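PDB 6N36: beta-lactamase from Chitinophaga pinensis, which probably hydrolyses the amide bond of beta-lactam antibiotics at a two-zinc active site carried by a metallo-beta-lactamase fold. Local coordinates for residues I49-G54 / I78-H83; A84-V89 / G127-P132; R155-H160 / A208-A213. All coordinates share one frame; numbering follows the deposited sequence.

Interaction 1 (I49-G54 / I78-H83). With ZN (zinc ion), chain C.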
ATOM      1  N   ILE A  49       3.610  12.879   2.746  1.00 17.56           N
ATOM      2  CA  ILE A  49       3.311  11.498   3.196  1.00 18.53           C
ATOM      3  C   ILE A  49       3.660  10.599   2.006  1.00 17.49           C
ATOM      4  O   ILE A  49       3.156  10.809   0.873  1.00 18.42           O
ATOM      5  CB  ILE A  49       1.871  11.333   3.663  1.00 19.75           C
ATOM      6  CG1 ILE A  49       1.446  12.388   4.702  1.00 21.70           C
ATOM      7  CG2 ILE A  49       1.643   9.901   4.147  1.00 20.16           C
ATOM      8  CD1 ILE A  49       0.634  13.510   4.117  1.00 24.47           C
ATOM      9  N   LEU A  50       4.410   9.525   2.286  1.00 17.63           N
ATOM     10  CA  LEU A  50       4.676   8.442   1.288  1.00 18.40           C
ATOM     11  C   LEU A  50       3.965   7.176   1.728  1.00 17.73           C
ATOM     12  O   LEU A  50       4.167   6.759   2.876  1.00 18.37           O
ATOM     13  CB  LEU A  50       6.172   8.181   1.211  1.00 19.70           C
ATOM     14  CG  LEU A  50       6.553   7.013   0.290  1.00 21.01           C
ATOM     15  CD1 LEU A  50       6.279   7.358  -1.152  1.00 22.64           C
ATOM     16  CD2 LEU A  50       8.011   6.613   0.540  1.00 24.22           C
ATOM     17  N   ILE A  51       3.144   6.613   0.841  1.00 16.98           N
ATOM     18  CA  ILE A  51       2.542   5.285   1.064  1.00 17.65           C
ATOM     19  C   ILE A  51       3.267   4.289   0.158  1.00 16.90           C
ATOM     20  O   ILE A  51       3.101   4.355  -1.052  1.00 17.06           O
ATOM     21  CB  ILE A  51       1.031   5.297   0.796  1.00 18.57           C
ATOM     22  CG1 ILE A  51       0.299   6.358   1.628  1.00 20.51           C
ATOM     23  CG2 ILE A  51       0.503   3.899   1.058  1.00 18.54           C
ATOM     24  CD1 ILE A  51      -1.163   6.525   1.243  1.00 20.64           C
ATOM     25  N   ASN A  52       4.003   3.394   0.804  1.00 16.49           N
ATOM     26  CA  ASN A  52       4.756   2.260   0.216  1.00 17.13           C
ATOM     27  C   ASN A  52       6.059   2.682  -0.437  1.00 17.42           C
ATOM     28  O   ASN A  52       6.193   3.793  -0.984  1.00 18.39           O
ATOM     29  CB  ASN A  52       3.957   1.451  -0.805  1.00 17.03           C
ATOM     30  CG  ASN A  52       2.808   0.677  -0.198  1.00 18.13           C
ATOM     31  OD1 ASN A  52       2.784   0.424   1.016  1.00 18.75           O
ATOM     32  ND2 ASN A  52       1.832   0.317  -1.039  1.00 19.33           N
ATOM     33  N   THR A  53       6.997   1.766  -0.392  1.00 17.20           N
ATOM     34  CA  THR A  53       8.154   1.706  -1.330  1.00 17.50           C
ATOM     35  C   THR A  53       7.908   0.587  -2.316  1.00 17.90           C
ATOM     36  O   THR A  53       6.820   0.043  -2.381  1.00 18.59           O
ATOM     37  CB  THR A  53       9.505   1.611  -0.611  1.00 18.57           C
ATOM     38  OG1 THR A  53       9.658   0.276  -0.105  1.00 18.81           O
ATOM     39  CG2 THR A  53       9.692   2.631   0.491  1.00 19.63           C
ATOM     40  N   GLY A  54       8.903   0.287  -3.153  1.00 18.88           N
ATOM     41  CA  GLY A  54       8.944  -0.991  -3.849  1.00 20.55           C
ATOM     42  C   GLY A  54       9.927  -1.928  -3.172  1.00 20.41           C
ATOM     43  O   GLY A  54      10.087  -1.917  -1.977  1.00 19.81           O
ATOM     44  N   ILE A  78       6.223  11.633   6.798  1.00 21.80           N
ATOM     45  CA  ILE A  78       5.494  10.443   7.298  1.00 21.97           C
ATOM     46  C   ILE A  78       5.651   9.322   6.281  1.00 20.12           C
ATOM     47  O   ILE A  78       5.399   9.544   5.104  1.00 19.26           O
ATOM     48  CB  ILE A  78       4.031  10.784   7.559  1.00 22.76           C
ATOM     49  CG1 ILE A  78       3.929  11.932   8.573  1.00 24.97           C
ATOM     50  CG2 ILE A  78       3.293   9.524   8.002  1.00 22.53           C
ATOM     51  CD1 ILE A  78       2.529  12.355   8.864  1.00 25.50           C
ATOM     52  N   LEU A  79       5.918   8.139   6.796  1.00 20.26           N
ATOM     53  CA  LEU A  79       5.965   6.891   6.002  1.00 19.57           C
ATOM     54  C   LEU A  79       4.835   5.972   6.446  1.00 19.92           C
ATOM     55  O   LEU A  79       4.672   5.740   7.642  1.00 20.66           O
ATOM     56  CB  LEU A  79       7.302   6.178   6.226  1.00 20.75           C
ATOM     57  CG  LEU A  79       8.557   6.996   5.974  1.00 22.79           C
ATOM     58  CD1 LEU A  79       9.801   6.202   6.277  1.00 24.42           C
ATOM     59  CD2 LEU A  79       8.590   7.487   4.591  1.00 23.50           C
ATOM     60  N   LEU A  80       4.089   5.474   5.474  1.00 18.71           N
ATOM     61  CA  LEU A  80       3.007   4.499   5.653  1.00 18.79           C
ATOM     62  C   LEU A  80       3.220   3.338   4.691  1.00 17.78           C
ATOM     63  O   LEU A  80       3.947   3.464   3.684  1.00 17.64           O
ATOM     64  CB  LEU A  80       1.665   5.150   5.335  1.00 18.89           C
ATOM     65  CG  LEU A  80       1.287   6.378   6.136  1.00 20.87           C
ATOM     66  CD1 LEU A  80      -0.017   6.953   5.616  1.00 20.83           C
ATOM     67  CD2 LEU A  80       1.185   6.029   7.594  1.00 22.80           C
ATOM     68  N   THR A  81       2.606   2.201   5.011  1.00 17.81           N
ATOM     69  CA  THR A  81       2.566   1.049   4.103  1.00 17.27           C
ATOM     70  C   THR A  81       1.178   0.416   4.145  1.00 16.71           C
ATOM     71  O   THR A  81       0.525   0.440   5.201  1.00 18.16           O
ATOM     72  CB  THR A  81       3.649   0.013   4.432  1.00 18.93           C
ATOM     73  OG1 THR A  81       3.635  -0.986   3.421  1.00 19.26           O
ATOM     74  CG2 THR A  81       3.453  -0.619   5.799  1.00 19.38           C
ATOM     75  N   THR A  82       0.794  -0.157   3.026  1.00 16.00           N
ATOM     76  CA  THR A  82      -0.420  -0.983   2.962  1.00 16.64           C
ATOM     77  C   THR A  82      -0.236  -2.360   3.607  1.00 17.28           C
ATOM     78  O   THR A  82      -1.209  -2.917   4.138  1.00 18.21           O
ATOM     79  CB  THR A  82      -0.957  -1.082   1.543  1.00 16.77           C
ATOM     80  OG1 THR A  82       0.033  -1.618   0.665  1.00 18.76           O
ATOM     81  CG2 THR A  82      -1.438   0.257   1.025  1.00 18.41           C
ATOM     82  N   HIS A  83       0.921  -2.956   3.521  1.00 17.27           N
ATOM     83  CA  HIS A  83       1.227  -4.206   4.277  1.00 17.68           C
ATOM     84  C   HIS A  83       2.718  -4.463   4.252  1.00 18.36           C
ATOM     85  O   HIS A  83       3.368  -4.161   3.232  1.00 18.83           O
ATOM     86  CB  HIS A  83       0.435  -5.421   3.737  1.00 17.66           C
ATOM     87  CG  HIS A  83       0.790  -5.931   2.375  1.00 17.77           C
ATOM     88  ND1 HIS A  83       0.117  -5.566   1.234  1.00 20.19           N
ATOM     89  CD2 HIS A  83       1.649  -6.885   2.003  1.00 18.68           C
ATOM     90  CE1 HIS A  83       0.578  -6.273   0.206  1.00 18.11           C
ATOM     91  NE2 HIS A  83       1.508  -7.101   0.644  1.00 19.20           N
TER
HETATM   92 ZN    ZN C 502       1.898  -9.026  -0.345  0.90 21.90          ZN
HETATM   93  O   HOH W   1       0.972  -7.962  -2.302  1.00 27.52           O
HETATM   94  O   HOH W   2       3.609  -8.733  -1.395  1.00 29.74           O
HETATM   95  O   HOH W   3       2.079 -10.934  -1.528  1.00 28.90           O
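Leu80 pushes its CD1 methyl into the hollow between Ile49 and Ile51, meeting Ile49 CG2 at 3.7 Å and Ile51 CG1 at 4.0 Å. The two strands are neighbours in the beta-alpha-beta unit formed by strand 48-51, helix 58-69 and strand 76-80, and they run parallel, with only 16° between their axes. Ile49, Ile51, Ile78 and Leu80 share one face of the sheet. Branched and bulky aliphatic residues suit it because it packs against Ile145 and Leu147 of strand 144-147, in the other sheet of the alpha-beta/beta-alpha sandwich. On the opposite face Leu50 and Leu79 slant across each other, and their CD2 methyls meet at 4.2 Å; Leu79 is also covered by helix 92-99. Backbone bonds join the strands as far as Asn52 N, which donates to Leu80 O.

Beyond the strands polar groups take over. Asn52 has CG anti to its carbonyl carbon (chi1 -68°), and its amide crosses toward the following loop at roughly a right angle to the side chains of Thr81 and Thr82. Asparagine suits this place because one end of its amide accepts while the other donates. Its OD1 accepts two bonds, from Thr81 OG1 and from Thr82 N, each at 2.9 Å. The loop so held leads directly to His83, whose NE2 binds a zinc ion at 2.2 Å. Lying almost in the amide plane, Asn52 ND2 donates to Thr82 OG1 over 3.1 Å.

Interaction 2 (A84-V89 / G127-P132). With ZN (zinc ion), chain B; ZN (zinc ion), chain C.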
ATOM      1  N   ALA A  84       3.238  -5.162   5.254  1.00 18.61           N
ATOM      2  CA  ALA A  84       4.702  -5.315   5.407  1.00 19.50           C
ATOM      3  C   ALA A  84       5.227  -6.568   4.689  1.00 20.01           C
ATOM      4  O   ALA A  84       5.732  -7.499   5.371  1.00 19.88           O
ATOM      5  CB  ALA A  84       5.070  -5.326   6.862  1.00 21.49           C
ATOM      6  N   HIS A  85       5.073  -6.618   3.376  1.00 20.08           N
ATOM      7  CA  HIS A  85       5.800  -7.545   2.492  1.00 19.20           C
ATOM      8  C   HIS A  85       6.926  -6.791   1.796  1.00 19.66           C
ATOM      9  O   HIS A  85       6.807  -5.574   1.551  1.00 18.29           O
ATOM     10  CB  HIS A  85       4.865  -8.198   1.468  1.00 19.32           C
ATOM     11  CG  HIS A  85       4.038  -9.334   1.985  1.00 19.33           C
ATOM     12  ND1 HIS A  85       2.896  -9.808   1.334  1.00 19.96           N
ATOM     13  CD2 HIS A  85       4.167 -10.074   3.104  1.00 21.70           C
ATOM     14  CE1 HIS A  85       2.403 -10.820   2.013  1.00 20.48           C
ATOM     15  NE2 HIS A  85       3.172 -11.015   3.089  1.00 21.27           N
ATOM     16  N   TYR A  86       7.970  -7.507   1.398  1.00 20.18           N
ATOM     17  CA  TYR A  86       9.199  -6.879   0.882  1.00 21.78           C
ATOM     18  C   TYR A  86       8.976  -6.065  -0.404  1.00 22.42           C
ATOM     19  O   TYR A  86       9.851  -5.231  -0.719  1.00 22.49           O
ATOM     20  CB  TYR A  86      10.288  -7.937   0.697  1.00 23.26           C
ATOM     21  CG  TYR A  86      10.107  -8.838  -0.489  1.00 23.84           C
ATOM     22  CD1 TYR A  86       9.339  -9.987  -0.399  1.00 25.96           C
ATOM     23  CD2 TYR A  86      10.774  -8.597  -1.683  1.00 24.78           C
ATOM     24  CE1 TYR A  86       9.220 -10.874  -1.459  1.00 27.69           C
ATOM     25  CE2 TYR A  86      10.700  -9.488  -2.743  1.00 26.84           C
ATOM     26  CZ  TYR A  86       9.921 -10.632  -2.624  1.00 27.67           C
ATOM     27  OH  TYR A  86       9.798 -11.502  -3.658  1.00 29.18           O
ATOM     28  N   ASP A  87       7.948  -6.334  -1.185  1.00 19.90           N
ATOM     29  CA  ASP A  87       7.653  -5.547  -2.419  1.00 20.05           C
ATOM     30  C   ASP A  87       7.006  -4.194  -2.092  1.00 19.33           C
ATOM     31  O   ASP A  87       6.893  -3.351  -3.001  1.00 21.14           O
ATOM     32  CB  ASP A  87       6.834  -6.362  -3.426  1.00 21.35           C
ATOM     33  CG  ASP A  87       5.515  -6.897  -2.913  1.00 22.99           C
ATOM     34  OD1 ASP A  87       5.429  -7.164  -1.656  1.00 21.37           O
ATOM     35  OD2 ASP A  87       4.583  -7.102  -3.769  1.00 21.51           O
ATOM     36  N   HIS A  88       6.586  -3.932  -0.845  1.00 17.61           N
ATOM     37  CA  HIS A  88       5.975  -2.660  -0.425  1.00 17.92           C
ATOM     38  C   HIS A  88       6.779  -1.942   0.655  1.00 17.86           C
ATOM     39  O   HIS A  88       6.494  -0.741   0.888  1.00 17.99           O
ATOM     40  CB  HIS A  88       4.522  -2.847   0.025  1.00 18.16           C
ATOM     41  CG  HIS A  88       3.762  -3.602  -1.022  1.00 17.87           C
ATOM     42  ND1 HIS A  88       3.483  -3.065  -2.276  1.00 18.24           N
ATOM     43  CD2 HIS A  88       3.342  -4.887  -1.035  1.00 17.51           C
ATOM     44  CE1 HIS A  88       2.900  -4.036  -3.003  1.00 18.50           C
ATOM     45  NE2 HIS A  88       2.778  -5.145  -2.223  1.00 19.13           N
ATOM     46  N   VAL A  89       7.720  -2.641   1.325  1.00 17.91           N
ATOM     47  CA  VAL A  89       8.587  -1.999   2.352  1.00 18.86           C
ATOM     48  C   VAL A  89      10.068  -2.294   2.114  1.00 18.62           C
ATOM     49  O   VAL A  89      10.874  -2.000   3.002  1.00 21.61           O
ATOM     50  CB  VAL A  89       8.179  -2.395   3.779  1.00 18.64           C
ATOM     51  CG1 VAL A  89       6.780  -1.898   4.106  1.00 19.34           C
ATOM     52  CG2 VAL A  89       8.357  -3.881   4.057  1.00 19.33           C
ATOM     53  N   GLY A 127      14.946 -16.077   7.703  1.00 45.14           N
ATOM     54  CA  GLY A 127      15.620 -14.784   7.887  1.00 43.16           C
ATOM     55  C   GLY A 127      14.912 -13.662   7.135  1.00 39.80           C
ATOM     56  O   GLY A 127      13.791 -13.887   6.607  1.00 37.34           O
ATOM     57  N   SER A 128      15.578 -12.520   7.064  1.00 38.50           N
ATOM     58  CA  SER A 128      14.964 -11.218   6.712  1.00 36.89           C
ATOM     59  C   SER A 128      14.746 -11.160   5.205  1.00 36.72           C
ATOM     60  O   SER A 128      15.630 -11.522   4.405  1.00 36.85           O
ATOM     61  CB  SER A 128      15.774 -10.064   7.206  1.00 39.17           C
ATOM     62  OG  SER A 128      15.615  -9.896   8.609  1.00 43.18           O
ATOM     63  N   MET A 129      13.580 -10.705   4.808  1.00 30.38           N
ATOM     64  CA  MET A 129      13.336 -10.407   3.380  1.00 30.08           C
ATOM     65  C   MET A 129      13.567  -8.908   3.139  1.00 27.54           C
ATOM     66  O   MET A 129      13.673  -8.556   1.982  1.00 30.08           O
ATOM     67  CB  MET A 129      11.925 -10.817   2.989  1.00 29.09           C
ATOM     68  CG  MET A 129      11.738 -12.332   3.031  1.00 31.96           C
ATOM     69  SD  MET A 129      10.053 -12.788   2.715  1.00 31.43           S
ATOM     70  CE  MET A 129       9.462 -12.595   4.390  1.00 31.88           C
ATOM     71  N   PHE A 130      13.561  -8.076   4.181  1.00 27.68           N
ATOM     72  CA  PHE A 130      13.801  -6.617   4.003  1.00 26.77           C
ATOM     73  C   PHE A 130      14.463  -6.063   5.259  1.00 27.26           C
ATOM     74  O   PHE A 130      14.364  -6.699   6.332  1.00 27.93           O
ATOM     75  CB  PHE A 130      12.494  -5.883   3.691  1.00 24.43           C
ATOM     76  CG  PHE A 130      11.394  -6.113   4.696  1.00 23.65           C
ATOM     77  CD1 PHE A 130      11.293  -5.356   5.848  1.00 24.41           C
ATOM     78  CD2 PHE A 130      10.466  -7.114   4.506  1.00 23.30           C
ATOM     79  CE1 PHE A 130      10.317  -5.614   6.798  1.00 24.72           C
ATOM     80  CE2 PHE A 130       9.410  -7.293   5.405  1.00 23.81           C
ATOM     81  CZ  PHE A 130       9.374  -6.577   6.585  1.00 24.29           C
ATOM     82  N   LEU A 131      15.130  -4.916   5.137  1.00 26.98           N
ATOM     83  CA  LEU A 131      15.778  -4.259   6.283  1.00 28.34           C
ATOM     84  C   LEU A 131      14.687  -3.824   7.236  1.00 28.33           C
ATOM     85  O   LEU A 131      13.720  -3.167   6.856  1.00 27.34           O
ATOM     86  CB  LEU A 131      16.638  -3.070   5.853  1.00 29.38           C
ATOM     87  CG  LEU A 131      17.915  -3.401   5.100  1.00 32.02           C
ATOM     88  CD1 LEU A 131      18.663  -2.138   4.780  1.00 32.66           C
ATOM     89  CD2 LEU A 131      18.809  -4.349   5.890  1.00 34.21           C
ATOM     90  N   PRO A 132      14.825  -4.114   8.525  1.00 28.17           N
ATOM     91  CA  PRO A 132      13.791  -3.797   9.486  1.00 28.69           C
ATOM     92  C   PRO A 132      13.637  -2.306   9.759  1.00 28.62           C
ATOM     93  O   PRO A 132      14.571  -1.491   9.553  1.00 30.00           O
ATOM     94  CB  PRO A 132      14.181  -4.493  10.784  1.00 31.53           C
ATOM     95  CG  PRO A 132      15.489  -5.109  10.522  1.00 33.46           C
ATOM     96  CD  PRO A 132      15.947  -4.866   9.113  1.00 31.81           C
TER
HETATM   97 ZN    ZN B 501       2.570  -7.057  -3.138  0.90 22.01          ZN
HETATM   98 ZN    ZN C 502       1.898  -9.026  -0.345  0.90 21.90          ZN
HETATM   99  O   HOH W   2       3.609  -8.733  -1.395  1.00 29.74           O
HETATM  100  O   HOH W   4      13.332  -1.838   4.439  1.00 22.56           O
HETATM  101  O   HOH W   1       0.972  -7.962  -2.302  1.00 27.52           O
HETATM  102  O   HOH W   3       2.079 -10.934  -1.528  1.00 28.90           O
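Val89 sets its CG2 methyl squarely over the face of the Phe130 ring, 3.6 Å from the centroid and 2° off the ring normal. In this CH-pi contact the methyl stands over the ring centre. Phe130 CG stands between its own backbone N and carbonyl carbon (chi1 55°), which turns the ring toward segment 84-89.

Other apolar contacts lie beside this pair. Tyr86 CB lies 3.9 Å from Phe130 CD2 and 4.0 Å from Met129 CB, while Ala84 CB reaches Phe130 CZ more loosely. The small Ala84 also touches Leu112 of helix 110-114, and Leu113 of the same helix touches both Val89 and Phe130. Met129 adds a Met-aromatic contact, its SD approaching the Tyr86 ring obliquely at 5.3 Å from the centroid. The phenol end of that ring looks elsewhere, bonding through OH to Tyr11 O.

Residues 83-88 carry the HxHxDH signature of the metallo-beta-lactamase superfamily, so the segment gripped here by its apolar members also supplies metal ligands. His85 ND1 binds one zinc ion at 2.1 Å, alongside His83 and His160. Asp87 OD2 and His88 NE2 bind the other, completed on the protein side by His226. Ala84, Tyr86 and Val89 meet the 127-132 loop, while His85, Asp87 and His88, interspersed among them, bind the zinc ions.

Among backbone polar groups, His85 O accepts both His88 N and Val89 N, rounding the chain into a short turn of helix. A water lies 2.9 Å from Val89 O and 2.8 Å from Leu131 O, within bonding distance of both carbonyls.

Interaction 3 (R155-H160 / A208-A213). With ZN (zinc ion), chain C.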
ATOM      1  N   ARG A 155      -7.780   2.056   7.794  1.00 21.02           N
ATOM      2  CA  ARG A 155      -8.761   1.011   8.122  1.00 22.04           C
ATOM      3  C   ARG A 155      -8.050  -0.332   8.111  1.00 20.75           C
ATOM      4  O   ARG A 155      -7.367  -0.622   7.116  1.00 19.93           O
ATOM      5  CB  ARG A 155      -9.973   1.010   7.196  1.00 23.71           C
ATOM      6  CG  ARG A 155     -10.801   2.288   7.202  1.00 26.04           C
ATOM      7  CD  ARG A 155     -11.389   2.628   8.545  1.00 27.89           C
ATOM      8  NE  ARG A 155     -12.038   1.539   9.245  1.00 30.98           N
ATOM      9  CZ  ARG A 155     -13.341   1.250   9.188  1.00 32.19           C
ATOM     10  NH1 ARG A 155     -14.152   1.934   8.393  1.00 32.72           N
ATOM     11  NH2 ARG A 155     -13.787   0.195   9.848  1.00 33.66           N
ATOM     12  N   GLN A 156      -8.210  -1.125   9.166  1.00 20.65           N
ATOM     13  CA  GLN A 156      -7.562  -2.448   9.255  1.00 20.56           C
ATOM     14  C   GLN A 156      -8.285  -3.421   8.324  1.00 19.66           C
ATOM     15  O   GLN A 156      -9.497  -3.647   8.485  1.00 20.71           O
ATOM     16  CB  GLN A 156      -7.480  -2.985  10.686  1.00 22.00           C
ATOM     17  CG  GLN A 156      -6.602  -2.152  11.604  1.00 24.84           C
ATOM     18  CD  GLN A 156      -6.616  -2.738  12.999  1.00 27.47           C
ATOM     19  OE1 GLN A 156      -7.676  -3.190  13.465  1.00 31.03           O
ATOM     20  NE2 GLN A 156      -5.482  -2.702  13.688  1.00 29.08           N
ATOM     21  N   HIS A 157      -7.527  -4.009   7.403  1.00 18.44           N
ATOM     22  CA  HIS A 157      -8.010  -4.952   6.375  1.00 18.62           C
ATOM     23  C   HIS A 157      -7.144  -6.198   6.452  1.00 17.74           C
ATOM     24  O   HIS A 157      -6.445  -6.513   5.509  1.00 17.64           O
ATOM     25  CB  HIS A 157      -8.083  -4.257   5.024  1.00 18.30           C
ATOM     26  CG  HIS A 157      -9.154  -3.251   4.965  1.00 18.43           C
ATOM     27  ND1 HIS A 157      -9.108  -2.176   4.107  1.00 19.01           N
ATOM     28  CD2 HIS A 157     -10.343  -3.168   5.634  1.00 19.31           C
ATOM     29  CE1 HIS A 157     -10.167  -1.434   4.307  1.00 20.37           C
ATOM     30  NE2 HIS A 157     -10.954  -1.984   5.239  1.00 20.28           N
ATOM     31  N   PRO A 158      -7.154  -6.907   7.595  1.00 17.19           N
ATOM     32  CA  PRO A 158      -6.198  -7.979   7.832  1.00 17.99           C
ATOM     33  C   PRO A 158      -6.437  -9.190   6.916  1.00 19.14           C
ATOM     34  O   PRO A 158      -7.531  -9.371   6.320  1.00 18.84           O
ATOM     35  CB  PRO A 158      -6.424  -8.372   9.253  1.00 18.46           C
ATOM     36  CG  PRO A 158      -7.872  -8.014   9.492  1.00 18.76           C
ATOM     37  CD  PRO A 158      -8.025  -6.678   8.771  1.00 18.14           C
ATOM     38  N   GLY A 159      -5.401 -10.018   6.828  1.00 19.08           N
ATOM     39  CA  GLY A 159      -5.440 -11.320   6.156  1.00 18.77           C
ATOM     40  C   GLY A 159      -4.195 -11.494   5.311  1.00 18.03           C
ATOM     41  O   GLY A 159      -3.349 -12.344   5.635  1.00 17.80           O
ATOM     42  N   HIS A 160      -4.051 -10.691   4.299  1.00 17.88           N
ATOM     43  CA  HIS A 160      -2.851 -10.780   3.417  1.00 17.82           C
ATOM     44  C   HIS A 160      -1.586 -10.644   4.284  1.00 19.96           C
ATOM     45  O   HIS A 160      -0.644 -11.427   4.132  1.00 19.74           O
ATOM     46  CB  HIS A 160      -2.964  -9.696   2.345  1.00 18.93           C
ATOM     47  CG  HIS A 160      -1.879  -9.796   1.373  1.00 18.68           C
ATOM     48  ND1 HIS A 160      -1.953 -10.635   0.285  1.00 20.58           N
ATOM     49  CD2 HIS A 160      -0.672  -9.207   1.336  1.00 20.39           C
ATOM     50  CE1 HIS A 160      -0.814 -10.567  -0.364  1.00 19.69           C
ATOM     51  NE2 HIS A 160      -0.014  -9.718   0.239  1.00 18.57           N
ATOM     52  N   ALA A 208     -12.267 -13.017   6.132  1.00 19.86           N
ATOM     53  CA  ALA A 208     -13.738 -12.949   6.035  1.00 20.31           C
ATOM     54  C   ALA A 208     -14.216 -11.555   6.438  1.00 20.18           C
ATOM     55  O   ALA A 208     -15.053 -10.919   5.742  1.00 20.77           O
ATOM     56  CB  ALA A 208     -14.409 -13.988   6.858  1.00 20.98           C
ATOM     57  N   TYR A 209     -13.659 -11.041   7.545  1.00 19.95           N
ATOM     58  CA  TYR A 209     -13.954  -9.685   8.037  1.00 20.49           C
ATOM     59  C   TYR A 209     -13.616  -8.658   6.965  1.00 19.82           C
ATOM     60  O   TYR A 209     -14.434  -7.775   6.589  1.00 20.91           O
ATOM     61  CB  TYR A 209     -13.239  -9.387   9.366  1.00 20.43           C
ATOM     62  CG  TYR A 209     -13.224  -7.914   9.687  1.00 20.74           C
ATOM     63  CD1 TYR A 209     -14.300  -7.314  10.297  1.00 22.04           C
ATOM     64  CD2 TYR A 209     -12.207  -7.076   9.274  1.00 19.82           C
ATOM     65  CE1 TYR A 209     -14.352  -5.962  10.493  1.00 23.74           C
ATOM     66  CE2 TYR A 209     -12.225  -5.717   9.474  1.00 21.54           C
ATOM     67  CZ  TYR A 209     -13.277  -5.154  10.183  1.00 22.27           C
ATOM     68  OH  TYR A 209     -13.372  -3.793  10.363  1.00 25.94           O
ATOM     69  N   THR A 210     -12.408  -8.757   6.413  1.00 19.11           N
ATOM     70  CA  THR A 210     -11.915  -7.757   5.449  1.00 18.99           C
ATOM     71  C   THR A 210     -12.785  -7.746   4.197  1.00 18.91           C
ATOM     72  O   THR A 210     -13.083  -6.642   3.676  1.00 19.89           O
ATOM     73  CB  THR A 210     -10.464  -8.078   5.143  1.00 18.55           C
ATOM     74  OG1 THR A 210      -9.740  -7.776   6.334  1.00 19.01           O
ATOM     75  CG2 THR A 210      -9.927  -7.283   3.977  1.00 19.21           C
ATOM     76  N   LEU A 211     -13.148  -8.913   3.670  1.00 19.49           N
ATOM     77  CA  LEU A 211     -13.980  -8.914   2.439  1.00 21.24           C
ATOM     78  C   LEU A 211     -15.287  -8.149   2.680  1.00 22.77           C
ATOM     79  O   LEU A 211     -15.684  -7.342   1.812  1.00 24.92           O
ATOM     80  CB  LEU A 211     -14.206 -10.352   2.011  1.00 22.04           C
ATOM     81  CG  LEU A 211     -12.991 -10.987   1.347  1.00 22.92           C
ATOM     82  CD1 LEU A 211     -13.031 -12.491   1.457  1.00 23.72           C
ATOM     83  CD2 LEU A 211     -12.885 -10.506  -0.084  1.00 22.66           C
ATOM     84  N   LYS A 212     -15.910  -8.325   3.829  1.00 22.34           N
ATOM     85  CA  LYS A 212     -17.168  -7.607   4.140  1.00 23.30           C
ATOM     86  C   LYS A 212     -16.893  -6.116   4.370  1.00 22.79           C
ATOM     87  O   LYS A 212     -17.601  -5.248   3.811  1.00 24.01           O
ATOM     88  CB  LYS A 212     -17.863  -8.251   5.337  1.00 24.76           C
ATOM     89  CG  LYS A 212     -18.351  -9.675   5.076  1.00 26.00           C
ATOM     90  CD  LYS A 212     -19.013 -10.345   6.255  1.00 29.20           C
ATOM     91  CE  LYS A 212     -18.046 -10.768   7.325  1.00 28.82           C
ATOM     92  NZ  LYS A 212     -18.727 -11.343   8.503  1.00 29.02           N
ATOM     93  N   ALA A 213     -15.850  -5.800   5.125  1.00 21.69           N
ATOM     94  CA  ALA A 213     -15.497  -4.437   5.543  1.00 22.68           C
ATOM     95  C   ALA A 213     -15.151  -3.591   4.304  1.00 21.57           C
ATOM     96  O   ALA A 213     -15.627  -2.458   4.166  1.00 23.05           O
ATOM     97  CB  ALA A 213     -14.371  -4.471   6.516  1.00 22.45           C
TER
HETATM   98 ZN    ZN C 502       1.898  -9.026  -0.345  0.90 21.90          ZN
HETATM   99  O   HOH W   5     -11.584  -2.135   9.168  1.00 25.45           O
HETATM  100  O   HOH W   1       0.972  -7.962  -2.302  1.00 27.52           O
HETATM  101  O   HOH W   2       3.609  -8.733  -1.395  1.00 29.74           O
HETATM  102  O   HOH W   3       2.079 -10.934  -1.528  1.00 28.90           O
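Thr210 OG1 lies 2.7 Å from Pro158 O, although its single proton could go instead to Asp206 O, one turn earlier in the same helix. In the metallo-beta-lactamase fold, helix 203-215 covers here the loop that leaves strand 150-156 and delivers the zinc ligand His160. Threonine serves twice in this position: its hydroxyl faces the loop carbonyl, and its CG2 methyl packs 3.7 Å from His157 CB. The imidazole of His157 is tethered elsewhere, ND1 bonding to Ser166 OG.

Pro158 N has no hydrogen to share with Thr210 OG1, and the ring's CD carbon packs against that oxygen at 3.2 Å. Gly159 follows with phi 136° and psi -65°, angles at which a side chain would jam against Pro158 O. The chain can therefore turn into His160, whose NE2 binds zinc at 2.1 Å.

Toward the outside, Tyr209 has CG anti to its backbone N (chi1 165°) and presents its ring edge to the loop, CE2 lying 3.6 Å from Gln156 O. One water links the outer side of the contact: it donates to Gln156 O and accepts from Tyr209 OH, each at 2.7 Å, with a weak third bond from Arg155 NH2 at 3.3 Å.

Overall arrangement
From the N terminus the three contacts follow in series, none enclosing or crossing another. Interaction 1 closes the loop through helix 58-69, joining two neighbouring strands at the core of the larger sheet. The chain then passes straight into interaction 2, which closes a second loop through helix 92-99, strand 102-106 and helix 110-114 and packs the metal-binding segment 84-89 against the 127-132 loop. Interaction 3 closes the longest loop, through strands 165-172 and 177-182, and ties the end of a second-sheet strand to helix 203-215. Interactions 1 and 2 also meet through Thr53 N and His88 O. All three converge on one zinc ion, which His83, His85 and His160 share.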